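Local coordinates for protein aminomethyltransferase (Bartonella henselae, PDB 3GIR) that is an aminomethyltransferase of the T-protein family, built from an N-terminal alpha/beta part and a C-terminal barrel domain, at residues A232-L237 and V243-L248; L36-L41 and E171-A176. One frame throughout, in Å; residues are numbered along the deposited sequence.

Contact 1 of 2, residues A232-L237 and V243-L248; sequences ALAEKL and VEWVGL. With NA (sodium ion), chain B.
The indole of Trp245 meets helix 227-238 through the far corner of its six-membered ring, where CH2 lies 4.2 Å from Ala234 CB; the methyl approaches obliquely. The first torsion (chi1 -78°) sets CG beside the backbone N and carries the ring back to the helix, although the CB bond does not aim there. Elsewhere around the indole, the Tyr61 ring meets it in a nearly parallel plane and the His42 ring at a much steeper tilt.

The other flat group, the Glu244 carboxylate, turns from the helix to the sodium ion, receiving a hydrogen bond on each oxygen from a metal-bound water, at 2.8 Å for OE2 and 3.2 Å for OE1. It is thus a second-shell group that would help to orient the hydration of the ion. Val243 O coordinates sodium directly at 2.4 Å; three waters and the carbonyl oxygens of Leu238 and Asp240 complete six ligands.

The Val243 side chain straddles the Leu237 carbonyl, with Leu237 O 3.4 Å from CB and about as near to both methyls. Sodium here ties the C-terminal end of the helix to the start of strand 243-245, within a beta-alpha-beta crossover from strand 220-225 to the parallel edge strand 243-245, with strands 173-178 and 76-80 lying between the two in the mixed sheet.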
# COMPACT_ATOMS: atom_id res chain seq x y z
N ALA A 232 0.28 -13.96 21.10
CA ALA A 232 -1.00 -14.21 21.70
C ALA A 232 -2.20 -13.58 20.96
O ALA A 232 -3.25 -14.22 20.75
CB ALA A 232 -0.95 -13.82 23.23
N LEU A 233 -2.09 -12.34 20.50
CA LEU A 233 -3.12 -11.73 19.76
C LEU A 233 -3.38 -12.48 18.44
O LEU A 233 -4.51 -12.70 18.04
CB LEU A 233 -2.79 -10.26 19.47
CG LEU A 233 -3.78 -9.53 18.57
CD1 LEU A 233 -5.23 -9.55 19.17
CD2 LEU A 233 -3.35 -8.11 18.17
N ALA A 234 -2.32 -12.77 17.72
CA ALA A 234 -2.51 -13.48 16.46
C ALA A 234 -3.17 -14.82 16.63
O ALA A 234 -4.10 -15.12 15.86
CB ALA A 234 -1.17 -13.66 15.74
N GLU A 235 -2.81 -15.57 17.67
CA GLU A 235 -3.45 -16.84 17.93
C GLU A 235 -4.90 -16.63 18.31
O GLU A 235 -5.76 -17.42 17.90
CB GLU A 235 -2.72 -17.62 19.01
CG GLU A 235 -1.34 -18.09 18.66
CD GLU A 235 -0.55 -18.63 19.91
OE1 GLU A 235 -0.76 -18.09 21.06
OE2 GLU A 235 0.27 -19.56 19.75
N LYS A 236 -5.21 -15.63 19.11
CA LYS A 236 -6.61 -15.30 19.44
C LYS A 236 -7.46 -14.97 18.22
O LYS A 236 -8.61 -15.44 18.08
CB LYS A 236 -6.64 -14.18 20.47
CG LYS A 236 -8.01 -13.66 20.86
CD LYS A 236 -7.83 -12.59 21.94
CE LYS A 236 -9.13 -12.22 22.64
NZ LYS A 236 -8.87 -11.05 23.51
N LEU A 237 -6.93 -14.16 17.29
CA LEU A 237 -7.70 -13.86 16.09
C LEU A 237 -7.85 -15.07 15.16
O LEU A 237 -8.92 -15.34 14.62
CB LEU A 237 -7.03 -12.74 15.31
CG LEU A 237 -7.00 -11.43 16.01
CD1 LEU A 237 -6.10 -10.44 15.22
CD2 LEU A 237 -8.35 -10.81 16.16
N VAL A 243 -11.54 -16.61 10.36
CA VAL A 243 -10.21 -16.04 10.08
C VAL A 243 -9.25 -17.13 9.59
O VAL A 243 -9.13 -18.21 10.18
CB VAL A 243 -9.62 -15.41 11.34
CG1 VAL A 243 -8.26 -14.78 11.14
CG2 VAL A 243 -10.55 -14.27 11.84
N GLU A 244 -8.55 -16.80 8.50
CA GLU A 244 -7.40 -17.58 8.05
C GLU A 244 -6.25 -16.67 7.77
O GLU A 244 -6.44 -15.53 7.37
CB GLU A 244 -7.74 -18.36 6.79
CG GLU A 244 -8.95 -19.32 6.90
CD GLU A 244 -8.67 -20.58 7.76
OE1 GLU A 244 -7.53 -20.86 8.15
OE2 GLU A 244 -9.63 -21.33 8.07
N TRP A 245 -5.04 -17.20 7.88
CA TRP A 245 -3.86 -16.50 7.38
C TRP A 245 -3.87 -16.41 5.83
O TRP A 245 -4.32 -17.35 5.14
CB TRP A 245 -2.61 -17.28 7.69
CG TRP A 245 -2.05 -17.24 9.07
CD1 TRP A 245 -1.88 -18.35 9.86
CD2 TRP A 245 -1.52 -16.13 9.81
NE1 TRP A 245 -1.30 -18.01 11.03
CE2 TRP A 245 -1.05 -16.64 11.04
CE3 TRP A 245 -1.40 -14.78 9.57
CZ2 TRP A 245 -0.45 -15.84 12.01
CZ3 TRP A 245 -0.84 -13.98 10.53
CH2 TRP A 245 -0.36 -14.52 11.76
N VAL A 246 -3.49 -15.21 5.35
CA VAL A 246 -3.39 -14.94 3.93
C VAL A 246 -1.91 -14.57 3.64
O VAL A 246 -1.33 -13.72 4.32
CB VAL A 246 -4.37 -13.86 3.56
CG1 VAL A 246 -4.30 -13.59 2.05
CG2 VAL A 246 -5.75 -14.34 3.93
N GLY A 247 -1.33 -15.15 2.60
CA GLY A 247 0.04 -14.94 2.20
C GLY A 247 0.23 -13.78 1.25
O GLY A 247 -0.73 -13.15 0.80
N LEU A 248 1.49 -13.46 0.99
CA LEU A 248 1.81 -12.31 0.13
C LEU A 248 1.27 -12.43 -1.27
O LEU A 248 0.97 -11.39 -1.90
CB LEU A 248 3.34 -12.13 0.09
CG LEU A 248 3.95 -11.36 1.26
CD1 LEU A 248 5.36 -10.95 0.77
CD2 LEU A 248 3.20 -10.15 2.08
NA NA B . -9.61 -19.53 12.08
O HOH W 1 -10.98 -20.85 10.48
O HOH W 2 -7.92 -21.02 11.32
O HOH W 3 -10.33 -21.33 13.66

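Contact 2 of 2, residues L36-L41 and E171-A176; sequences LPLYEL and ERVLLA
Pro37 and Leu38 share the Val173 side chain between them, in a contact made entirely of apolar groups. The two methyls of Val173 divide the work. CG2 lies against the proline ring, 3.8 Å from Pro37 CB and 4.0 Å from Pro37 CG, and the two side chains run past each other in opposite directions. CG1, placed anti to the backbone N (chi1 157°), meets Leu38 CD1 at 4.1 Å, with the side chains crossing at nearly a right angle. Leu38 CD1 also reaches Leu175 CD2 at 4.2 Å, so that one branch of the leucine bridges alternate residues of the strand: Val173, whose CB bond points at the turn, and Leu175, which comes near only with the end of its side chain.

Val173 and Leu175 lie on a central strand of the mixed sheet, pairing through their backbones with Leu225 and Ile223 of strand 220-225, while Ala176 pairs with Phe79 of strand 76-80. Segment 36-41 covers this face as the lead-in to helix 39-44, and Ala230 of helix 227-238 also packs on Val173.

Among the polar interactions, a type I turn from Leu36 to Tyr39 is closed by Tyr39 N to Leu36 O at 3.0 Å; it puts Pro37 and Leu38 at its two central positions, with Leu38 as N-cap of the helix. On the strand side, Arg172 NH1 donates to Glu171 O at 2.8 Å. The oxygen lies almost in the guanidinium plane, whereas the donor sits well above the carbonyl plane.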
# COMPACT_ATOMS: atom_id res chain seq x y z
N LEU A 36 10.54 -12.48 10.44
CA LEU A 36 9.33 -11.98 11.12
C LEU A 36 9.32 -12.42 12.54
O LEU A 36 9.60 -13.58 12.88
CB LEU A 36 8.09 -12.56 10.45
CG LEU A 36 7.79 -12.03 9.06
CD1 LEU A 36 6.73 -12.93 8.37
CD2 LEU A 36 7.38 -10.53 9.06
N PRO A 37 8.97 -11.48 13.42
CA PRO A 37 8.74 -11.94 14.82
C PRO A 37 7.86 -13.14 15.02
O PRO A 37 8.15 -14.00 15.87
CB PRO A 37 8.10 -10.68 15.45
CG PRO A 37 8.68 -9.54 14.70
CD PRO A 37 8.76 -10.04 13.27
N LEU A 38 6.78 -13.27 14.24
CA LEU A 38 5.86 -14.40 14.31
C LEU A 38 6.18 -15.56 13.33
O LEU A 38 5.32 -16.37 13.03
CB LEU A 38 4.46 -13.90 14.08
CG LEU A 38 3.97 -12.84 15.07
CD1 LEU A 38 2.53 -12.45 14.70
CD2 LEU A 38 4.08 -13.34 16.55
N TYR A 39 7.44 -15.63 12.87
CA TYR A 39 7.87 -16.67 11.93
C TYR A 39 7.40 -18.05 12.35
O TYR A 39 6.86 -18.80 11.53
CB TYR A 39 9.38 -16.69 11.77
CG TYR A 39 9.88 -17.88 10.97
CD1 TYR A 39 9.82 -17.87 9.60
CD2 TYR A 39 10.32 -19.03 11.61
CE1 TYR A 39 10.27 -18.94 8.82
CE2 TYR A 39 10.75 -20.16 10.84
CZ TYR A 39 10.72 -20.07 9.44
OH TYR A 39 11.11 -21.11 8.66
N GLU A 40 7.55 -18.38 13.65
CA GLU A 40 7.13 -19.73 14.07
C GLU A 40 5.64 -20.05 13.87
O GLU A 40 5.26 -21.21 13.57
CB GLU A 40 7.50 -19.96 15.55
CG GLU A 40 8.97 -20.14 15.76
CD GLU A 40 9.31 -20.29 17.28
OE1 GLU A 40 8.40 -20.67 18.09
OE2 GLU A 40 10.47 -20.01 17.67
N LEU A 41 4.74 -19.06 14.02
CA LEU A 41 3.35 -19.24 13.71
C LEU A 41 3.15 -19.58 12.23
O LEU A 41 2.27 -20.41 11.90
CB LEU A 41 2.46 -18.02 14.06
CG LEU A 41 2.28 -17.62 15.51
CD1 LEU A 41 1.23 -16.48 15.67
CD2 LEU A 41 1.87 -18.90 16.31
N GLU A 171 9.65 -0.56 17.07
CA GLU A 171 9.68 -2.03 16.95
C GLU A 171 8.28 -2.57 17.25
O GLU A 171 7.78 -2.47 18.36
CB GLU A 171 10.68 -2.64 17.94
CG GLU A 171 10.89 -4.11 17.72
CD GLU A 171 12.16 -4.69 18.35
OE1 GLU A 171 12.50 -4.27 19.49
OE2 GLU A 171 12.81 -5.59 17.73
N ARG A 172 7.65 -3.10 16.20
CA ARG A 172 6.28 -3.56 16.31
C ARG A 172 5.99 -4.74 15.44
O ARG A 172 6.63 -4.96 14.40
CB ARG A 172 5.33 -2.44 15.82
CG ARG A 172 5.32 -1.16 16.62
CD ARG A 172 4.68 -1.29 17.92
NE ARG A 172 4.62 -0.03 18.67
CZ ARG A 172 5.54 0.41 19.52
NH1 ARG A 172 6.65 -0.27 19.72
NH2 ARG A 172 5.38 1.56 20.19
N VAL A 173 4.98 -5.50 15.84
CA VAL A 173 4.26 -6.40 14.92
C VAL A 173 3.13 -5.60 14.36
O VAL A 173 2.52 -4.80 15.05
CB VAL A 173 3.80 -7.69 15.62
CG1 VAL A 173 2.61 -8.37 14.91
CG2 VAL A 173 4.98 -8.61 15.75
N LEU A 174 2.83 -5.83 13.08
CA LEU A 174 1.73 -5.21 12.40
C LEU A 174 0.94 -6.32 11.72
O LEU A 174 1.49 -7.12 10.94
CB LEU A 174 2.19 -4.20 11.32
CG LEU A 174 1.07 -3.32 10.68
CD1 LEU A 174 0.37 -2.39 11.63
CD2 LEU A 174 1.77 -2.54 9.54
N LEU A 175 -0.36 -6.39 12.02
CA LEU A 175 -1.29 -7.39 11.47
C LEU A 175 -2.37 -6.64 10.74
O LEU A 175 -2.85 -5.67 11.25
CB LEU A 175 -1.93 -8.26 12.55
CG LEU A 175 -0.97 -8.99 13.47
CD1 LEU A 175 -1.71 -9.66 14.64
CD2 LEU A 175 -0.26 -10.02 12.67
N ALA A 176 -2.79 -7.10 9.58
CA ALA A 176 -3.99 -6.61 8.94
C ALA A 176 -5.08 -7.67 9.04
O ALA A 176 -4.84 -8.81 8.84
CB ALA A 176 -3.69 -6.33 7.45

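How the contacts relate
Near the N terminus, segment 36-41 leads into helix 39-44; 129 residues later the chain returns along strand 173-178 and contact 2 closes this long loop. Contact 1 opens only afterwards and closes a loop of just five residues, between helix 227-238 and strand 243-245. The two are therefore in series, neither nested nor crossed, with centres 10 Å apart. They meet at Ala234, whose CB lies 3.7 Å from Leu41 CD1 and 4.0 Å from Leu38 CD1, while Trp245 CZ2 also touches Leu41 CD1, at 4.1 Å. Together they join the N-terminal turn and its helix, helix 227-238, and a central and an edge strand of one mixed sheet.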